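Local structure of uncharacterized protein (Trypanosoma congolense, 4E40) at residues 88-93 with 238-243; 7-12 with 16-21. The protein serves as a cell-surface receptor for haptoglobin-hemoglobin, probably for nutrient uptake; the part modelled here is its elongated helical-bundle region. All coordinates share one frame; numbering follows the deposited sequence.

Interaction 1. Residues 88-93 with 238-243; sequences RKAAAV and EEAETE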
loop_
_atom_site.group_PDB
_atom_site.type_symbol
_atom_site.label_atom_id
_atom_site.label_comp_id
_atom_site.label_asym_id
_atom_site.label_seq_id
_atom_site.Cartn_x
_atom_site.Cartn_y
_atom_site.Cartn_z
ATOM N N ARG A 88 26.505 2.922 -37.557
ATOM C CA ARG A 88 27.285 2.740 -36.323
ATOM C C ARG A 88 26.782 3.719 -35.264
ATOM O O ARG A 88 26.656 3.345 -34.092
ATOM C CB ARG A 88 28.788 2.962 -36.577
ATOM C CG ARG A 88 29.380 1.808 -37.434
ATOM C CD ARG A 88 30.577 2.324 -38.233
ATOM N NE ARG A 88 30.991 1.240 -39.133
ATOM C CZ ARG A 88 31.729 1.377 -40.228
ATOM N NH1 ARG A 88 32.015 0.293 -40.929
ATOM N NH2 ARG A 88 32.179 2.582 -40.641
ATOM N N LYS A 89 26.475 4.947 -35.684
ATOM C CA LYS A 89 26.009 5.916 -34.671
ATOM C C LYS A 89 24.650 5.562 -34.125
ATOM O O LYS A 89 24.413 5.684 -32.896
ATOM C CB LYS A 89 25.944 7.315 -35.266
ATOM C CG LYS A 89 27.323 7.923 -35.508
ATOM C CD LYS A 89 27.168 9.293 -36.156
ATOM C CE LYS A 89 28.441 9.658 -36.879
ATOM N NZ LYS A 89 28.299 10.904 -37.700
ATOM N N ALA A 90 23.736 5.159 -35.018
ATOM C CA ALA A 90 22.401 4.766 -34.590
ATOM C C ALA A 90 22.448 3.557 -33.660
ATOM O O ALA A 90 21.739 3.470 -32.676
ATOM C CB ALA A 90 21.511 4.476 -35.794
ATOM N N ALA A 91 23.257 2.559 -34.031
ATOM C CA ALA A 91 23.354 1.400 -33.138
ATOM C C ALA A 91 23.930 1.715 -31.759
ATOM O O ALA A 91 23.515 1.148 -30.749
ATOM C CB ALA A 91 24.232 0.316 -33.829
ATOM N N ALA A 92 24.876 2.675 -31.707
ATOM C CA ALA A 92 25.440 3.113 -30.428
ATOM C C ALA A 92 24.339 3.799 -29.610
ATOM O O ALA A 92 24.176 3.498 -28.421
ATOM C CB ALA A 92 26.558 4.145 -30.692
ATOM N N VAL A 93 23.517 4.595 -30.280
ATOM C CA VAL A 93 22.305 5.182 -29.569
ATOM C C VAL A 93 21.370 4.114 -28.993
ATOM O O VAL A 93 20.924 4.185 -27.846
ATOM C CB VAL A 93 21.529 6.142 -30.496
ATOM C CG1 VAL A 93 20.154 6.479 -29.932
ATOM C CG2 VAL A 93 22.361 7.434 -30.655
ATOM N N GLU A 238 15.893 0.918 -35.908
ATOM C CA GLU A 238 15.297 0.996 -37.221
ATOM C C GLU A 238 16.230 1.736 -38.199
ATOM O O GLU A 238 16.543 1.260 -39.316
ATOM C CB GLU A 238 13.927 1.657 -37.141
ATOM C CG GLU A 238 12.838 0.819 -36.500
ATOM C CD GLU A 238 11.624 1.660 -36.125
ATOM O OE1 GLU A 238 11.467 2.762 -36.701
ATOM O OE2 GLU A 238 10.831 1.241 -35.250
ATOM N N GLU A 239 16.734 2.892 -37.769
ATOM C CA GLU A 239 17.684 3.611 -38.625
ATOM C C GLU A 239 18.900 2.775 -38.990
ATOM O O GLU A 239 19.340 2.752 -40.167
ATOM C CB GLU A 239 18.062 5.007 -38.046
ATOM C CG GLU A 239 18.760 5.778 -39.193
ATOM C CD GLU A 239 19.583 6.989 -38.789
ATOM O OE1 GLU A 239 19.745 7.279 -37.578
ATOM O OE2 GLU A 239 20.117 7.604 -39.752
ATOM N N ALA A 240 19.461 2.071 -38.013
ATOM C CA ALA A 240 20.610 1.222 -38.274
ATOM C C ALA A 240 20.244 0.175 -39.354
ATOM O O ALA A 240 21.039 -0.048 -40.266
ATOM C CB ALA A 240 21.129 0.556 -37.008
ATOM N N GLU A 241 19.078 -0.455 -39.243
ATOM C CA GLU A 241 18.664 -1.465 -40.237
ATOM C C GLU A 241 18.445 -0.817 -41.603
ATOM O O GLU A 241 19.041 -1.248 -42.607
ATOM C CB GLU A 241 17.403 -2.217 -39.772
ATOM C CG GLU A 241 17.610 -3.027 -38.498
ATOM C CD GLU A 241 16.448 -3.955 -38.167
ATOM O OE1 GLU A 241 15.474 -3.518 -37.513
ATOM O OE2 GLU A 241 16.537 -5.141 -38.527
ATOM N N THR A 242 17.618 0.225 -41.639
ATOM C CA THR A 242 17.282 0.892 -42.891
ATOM C C THR A 242 18.548 1.352 -43.636
ATOM O O THR A 242 18.730 1.062 -44.838
ATOM C CB THR A 242 16.334 2.092 -42.640
ATOM O OG1 THR A 242 15.102 1.617 -42.127
ATOM C CG2 THR A 242 16.009 2.812 -43.951
ATOM N N GLU A 243 19.464 2.013 -42.932
ATOM C CA GLU A 243 20.689 2.479 -43.578
ATOM C C GLU A 243 21.636 1.366 -44.008
ATOM O O GLU A 243 22.303 1.470 -45.063
ATOM C CB GLU A 243 21.431 3.477 -42.689
ATOM C CG GLU A 243 20.649 4.776 -42.501
ATOM C CD GLU A 243 20.608 5.635 -43.778
ATOM O OE1 GLU A 243 21.596 5.653 -44.536
ATOM O OE2 GLU A 243 19.583 6.295 -44.029
#
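A90 and A240 mark the meeting point of two helices that run nearly antiparallel: the axes of 88-93 and 238-243 make 156° between their N-to-C directions and approach to 8.0 Å. The A90 and A240 CA atoms are 5.4 Å apart, a spacing that small side chains permit. Both residues send their CB toward the other helix, and the two methyls meet at 4.1 Å, A90 CB to A240 CB. The A90 methyl also sits 3.9 Å from A240 N, so it rests on the backbone as well as on the opposing methyl. A240 CB in turn touches the next residue along, A91, at 4.4 Å from its CB, and thereby lies against both alanines. E239 flanks this apolar patch. With CG anti to the backbone N (chi1 -166°) and the chain extended beyond it, the side chain is carried alongside helix 82-147 and lies beside the A90 methyl at both ends, E239 CB at 4.2 Å and E239 OE1 at 3.8 Å from A90 CB; the E239 side chain also touches K86. Helix 28-73 closes the other flank, with A67 and V71 against A91 and A70 against A240. Three long helices of the bundle thus converge on an alanine-lined seam. No hydrogen bond or salt bridge joins 88-93 to 238-243: the direct contact is van der Waals packing of methyl groups without any directional bond, in which small side chains let the axes come this close and the polar carboxylate stays at the exposed edge.

Interaction 2. Residues 7-12 with 16-21; sequences VELEDS and AAACEL. Unlike the reference sequence in segment 7-12: E10 (reference Lys), S12 (reference Ala).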
loop_
_atom_site.group_PDB
_atom_site.type_symbol
_atom_site.label_atom_id
_atom_site.label_comp_id
_atom_site.label_asym_id
_atom_site.label_seq_id
_atom_site.Cartn_x
_atom_site.Cartn_y
_atom_site.Cartn_z
ATOM N N VAL A 7 -12.987 -1.694 36.702
ATOM C CA VAL A 7 -13.490 -0.361 36.990
ATOM C C VAL A 7 -15.025 -0.310 36.760
ATOM O O VAL A 7 -15.527 -0.944 35.846
ATOM C CB VAL A 7 -12.670 0.686 36.186
ATOM C CG1 VAL A 7 -11.248 0.157 36.014
ATOM C CG2 VAL A 7 -13.230 0.937 34.789
ATOM N N GLU A 8 -15.775 0.323 37.651
ATOM C CA GLU A 8 -17.234 0.376 37.475
ATOM C C GLU A 8 -17.627 1.742 36.886
ATOM O O GLU A 8 -16.944 2.729 37.154
ATOM C CB GLU A 8 -17.941 0.181 38.793
ATOM C CG GLU A 8 -18.063 -1.267 39.190
ATOM C CD GLU A 8 -19.158 -1.440 40.211
ATOM O OE1 GLU A 8 -19.095 -0.784 41.288
ATOM O OE2 GLU A 8 -20.087 -2.220 39.920
ATOM N N LEU A 9 -18.634 1.793 36.022
ATOM C CA LEU A 9 -19.023 3.103 35.439
ATOM C C LEU A 9 -19.749 3.845 36.573
ATOM O O LEU A 9 -20.636 3.276 37.235
ATOM C CB LEU A 9 -19.899 2.892 34.189
ATOM C CG LEU A 9 -19.193 2.137 33.023
ATOM C CD1 LEU A 9 -20.137 1.656 31.940
ATOM C CD2 LEU A 9 -18.123 3.033 32.408
ATOM N N GLU A 10 -19.342 5.084 36.809
ATOM C CA GLU A 10 -19.661 5.768 38.072
ATOM C C GLU A 10 -20.855 6.708 37.928
ATOM O O GLU A 10 -21.462 7.121 38.920
ATOM C CB GLU A 10 -18.413 6.565 38.474
ATOM C CG GLU A 10 -18.411 7.170 39.837
ATOM C CD GLU A 10 -17.190 8.073 40.117
ATOM O OE1 GLU A 10 -16.340 8.294 39.235
ATOM O OE2 GLU A 10 -17.064 8.561 41.258
ATOM N N ASP A 11 -21.143 7.127 36.694
ATOM C CA ASP A 11 -22.172 8.142 36.499
ATOM C C ASP A 11 -22.711 8.085 35.065
ATOM O O ASP A 11 -22.203 7.314 34.257
ATOM C CB ASP A 11 -21.668 9.541 36.847
ATOM C CG ASP A 11 -20.368 9.882 36.149
ATOM O OD1 ASP A 11 -19.441 10.423 36.873
ATOM O OD2 ASP A 11 -20.333 9.792 34.926
ATOM N N SER A 12 -23.741 8.865 34.789
ATOM C CA SER A 12 -24.380 8.854 33.447
ATOM C C SER A 12 -23.401 9.171 32.345
ATOM O O SER A 12 -23.440 8.549 31.269
ATOM C CB SER A 12 -25.489 9.920 33.368
ATOM O OG SER A 12 -26.447 9.674 34.412
ATOM N N ALA A 16 -22.401 6.966 28.981
ATOM C CA ALA A 16 -22.513 7.445 27.596
ATOM C C ALA A 16 -21.178 7.325 26.913
ATOM O O ALA A 16 -21.082 6.946 25.752
ATOM C CB ALA A 16 -22.999 8.899 27.584
ATOM N N ALA A 17 -20.118 7.668 27.643
ATOM C CA ALA A 17 -18.798 7.513 27.049
ATOM C C ALA A 17 -18.432 6.046 26.750
ATOM O O ALA A 17 -17.799 5.771 25.702
ATOM C CB ALA A 17 -17.711 8.186 27.944
ATOM N N ALA A 18 -18.835 5.124 27.621
ATOM C CA ALA A 18 -18.564 3.684 27.359
ATOM C C ALA A 18 -19.411 3.189 26.203
ATOM O O ALA A 18 -18.917 2.391 25.400
ATOM C CB ALA A 18 -18.815 2.859 28.624
ATOM N N CYS A 19 -20.644 3.691 26.074
ATOM C CA CYS A 19 -21.522 3.330 24.918
ATOM C C CYS A 19 -20.845 3.744 23.624
ATOM O O CYS A 19 -20.710 2.938 22.685
ATOM C CB CYS A 19 -22.857 4.087 25.073
ATOM S SG CYS A 19 -24.086 3.306 23.998
ATOM N N GLU A 20 -20.359 5.008 23.587
ATOM C CA GLU A 20 -19.661 5.489 22.372
ATOM C C GLU A 20 -18.381 4.683 22.126
ATOM O O GLU A 20 -18.056 4.356 20.982
ATOM C CB GLU A 20 -19.347 6.988 22.443
ATOM C CG GLU A 20 -18.603 7.535 21.205
ATOM C CD GLU A 20 -19.308 7.226 19.896
ATOM O OE1 GLU A 20 -20.541 6.946 19.919
ATOM O OE2 GLU A 20 -18.652 7.229 18.827
ATOM N N LEU A 21 -17.605 4.422 23.174
ATOM C CA LEU A 21 -16.379 3.638 23.018
ATOM C C LEU A 21 -16.693 2.254 22.425
ATOM O O LEU A 21 -15.969 1.784 21.545
ATOM C CB LEU A 21 -15.676 3.448 24.362
ATOM C CG LEU A 21 -14.396 2.612 24.400
ATOM C CD1 LEU A 21 -13.329 3.153 23.431
ATOM C CD2 LEU A 21 -13.807 2.447 25.800
#
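L9 reaches from the extended chain ahead of helix 12-26 and lays its forked end on A18 of that helix. Both branches touch the same methyl: CD1 is 3.8 Å and CD2 3.9 Å from A18 CB, so the alanine faces the fork instead of a single prong. The L9 CB bond already points toward the helix; with CG beside the backbone N and anti to the carbonyl carbon (chi1 -62°), and CD1 anti to CA (chi2 167°), both methyls end up against A18. L143 and L144 of helix 82-147 also pack on L9, and L144 reaches A18 too, which makes the pair part of a larger apolar cluster. Farther along, the chain turns into the helix at D11, the N-cap residue, whose OD2 accepts from D14 N. In the first turn, S12 O takes the N-H of A16 at 3.0 Å with a fairly straight N-H...O angle of 160°, and A16 CB lies 3.7 Å from that same S12 O. One turn on, C19 is tied to C162 by a disulfide. Beside the capped helix start, the contact therefore combines two kinds of chemistry: a backbone bond of the first turn, and a leucine of the incoming chain that packs on the helix flank.

The two contacts lie on opposite sides of the chain's centre, with centres about 79 Å apart and nearest atoms about 61 Å apart, so they do not touch. Interaction 1 joins residues distant in sequence, pairing helices 82-147 and 192-246; interaction 2 is local, packing the N-terminal chain on helix 12-26, with one bond inside the helix's first turn. Helix 82-147 is common to both regions: it supplies 88-93 at one end and the leucines over L9 toward the other. Burial is more complete in interaction 1, where alanine methyls meet between closely spaced helices with no hydrogen bond, whereas interaction 2 is only partly buried and adds a backbone bond to a leucine-alanine contact.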